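Local coordinates for protein CytC3 (Streptomyces, PDB 3GJA) that is a non-heme iron halogenase that probably installs chlorine on unactivated aliphatic carbons, at residues G27-F32 with V87-S92. Residues are numbered along the deposited sequence; the frame is centred on the assembly and turned at random.
Sequences GPVKIF and VDRVGS
R89 reaches out from helix 84-94 to V29 and K30 on edge strand 25-30, joining a helix to the main sheet of the cupin-type double-stranded beta-helix fold. From CB the chain sets off toward the strand, with CG anti to the carbonyl carbon (chi1 -78°), and CD lies 4.1 Å from V29 CG1. A bend at chi3 (-105°) then turns the flat end so that V29 CB lies 3.7 Å above the guanidinium plane, offset toward the rim of the group. NE donates to E85 O, one turn back, helping fix the head's rotation, while NH1 rests 3.8 Å from V29 CB. The long aliphatic shaft of arginine covers the distance from helix to strand, and the compact, beta-branched V29 suits both the strand and a flat group lying over it. K30 CB points away from the helix, and its NZ forms a salt bridge with E33. With no side-chain N-H to offer, a leucine in place of R89 would probably leave E85 O without its side-chain donor and V29 without the flat group over it. At the tip, NH2 comes within 2.7 Å of K30 O, but at an angle too poor for a hydrogen bond.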
# COMPACT_ATOMS: atom_id res chain seq x y z
N GLY A 27 -5.37 -0.18 13.39
CA GLY A 27 -6.25 -1.14 12.75
C GLY A 27 -6.74 -2.10 13.80
O GLY A 27 -6.22 -2.13 14.92
N PRO A 28 -7.75 -2.91 13.47
CA PRO A 28 -8.39 -2.90 12.15
C PRO A 28 -9.35 -1.74 11.88
O PRO A 28 -9.94 -1.17 12.80
CB PRO A 28 -9.12 -4.25 12.12
CG PRO A 28 -9.48 -4.46 13.55
CD PRO A 28 -8.23 -4.05 14.28
N VAL A 29 -9.48 -1.37 10.61
CA VAL A 29 -10.41 -0.32 10.17
C VAL A 29 -11.17 -0.95 9.01
O VAL A 29 -10.58 -1.58 8.13
CB VAL A 29 -9.69 0.96 9.68
CG1 VAL A 29 -9.01 1.66 10.85
CG2 VAL A 29 -8.69 0.63 8.60
N LYS A 30 -12.49 -0.78 9.03
CA LYS A 30 -13.33 -1.36 8.00
C LYS A 30 -13.37 -0.57 6.70
O LYS A 30 -13.69 0.61 6.69
CB LYS A 30 -14.75 -1.55 8.53
CG LYS A 30 -15.68 -2.26 7.54
CD LYS A 30 -16.92 -2.81 8.23
CE LYS A 30 -17.76 -1.71 8.85
NZ LYS A 30 -18.93 -2.28 9.58
N ILE A 31 -13.04 -1.25 5.62
CA ILE A 31 -13.06 -0.64 4.30
C ILE A 31 -14.33 -1.12 3.61
O ILE A 31 -15.04 -0.34 2.99
CB ILE A 31 -11.84 -1.07 3.47
CG1 ILE A 31 -10.54 -0.74 4.23
CG2 ILE A 31 -11.88 -0.41 2.09
CD1 ILE A 31 -10.39 0.71 4.63
N PHE A 32 -14.61 -2.41 3.75
CA PHE A 32 -15.80 -3.04 3.16
C PHE A 32 -16.33 -4.10 4.12
O PHE A 32 -15.59 -4.59 4.97
CB PHE A 32 -15.44 -3.75 1.86
CG PHE A 32 -15.18 -2.85 0.70
CD1 PHE A 32 -16.18 -2.02 0.21
CD2 PHE A 32 -13.94 -2.85 0.07
CE1 PHE A 32 -15.95 -1.21 -0.90
CE2 PHE A 32 -13.70 -2.05 -1.04
CZ PHE A 32 -14.71 -1.22 -1.52
N VAL A 87 -8.87 6.81 1.88
CA VAL A 87 -8.37 8.17 1.67
C VAL A 87 -8.65 9.16 2.80
O VAL A 87 -7.76 9.91 3.19
CB VAL A 87 -8.92 8.73 0.34
CG1 VAL A 87 -8.57 10.20 0.21
CG2 VAL A 87 -8.33 7.95 -0.82
N ASP A 88 -9.86 9.18 3.34
CA ASP A 88 -10.14 10.10 4.43
C ASP A 88 -9.26 9.78 5.64
O ASP A 88 -8.82 10.68 6.36
CB ASP A 88 -11.61 10.06 4.86
CG ASP A 88 -12.55 10.58 3.79
OD1 ASP A 88 -12.09 11.29 2.87
OD2 ASP A 88 -13.76 10.29 3.89
N ARG A 89 -9.02 8.49 5.88
CA ARG A 89 -8.21 8.10 7.02
C ARG A 89 -6.73 8.40 6.81
O ARG A 89 -6.08 8.92 7.71
CB ARG A 89 -8.43 6.62 7.35
CG ARG A 89 -9.74 6.39 8.11
CD ARG A 89 -9.91 4.96 8.60
NE ARG A 89 -10.88 4.24 7.80
CZ ARG A 89 -12.00 3.69 8.26
NH1 ARG A 89 -12.31 3.76 9.54
NH2 ARG A 89 -12.81 3.06 7.43
N VAL A 90 -6.21 8.09 5.63
CA VAL A 90 -4.81 8.38 5.36
C VAL A 90 -4.61 9.90 5.41
O VAL A 90 -3.64 10.39 5.98
CB VAL A 90 -4.38 7.87 3.97
CG1 VAL A 90 -2.95 8.32 3.67
CG2 VAL A 90 -4.47 6.35 3.92
N GLY A 91 -5.57 10.62 4.82
CA GLY A 91 -5.52 12.07 4.79
C GLY A 91 -5.45 12.70 6.16
O GLY A 91 -4.83 13.75 6.33
N SER A 92 -6.08 12.08 7.15
CA SER A 92 -6.05 12.60 8.51
C SER A 92 -4.64 12.46 9.08
O SER A 92 -4.30 13.11 10.07
CB SER A 92 -7.01 11.80 9.40
OG SER A 92 -8.28 11.68 8.81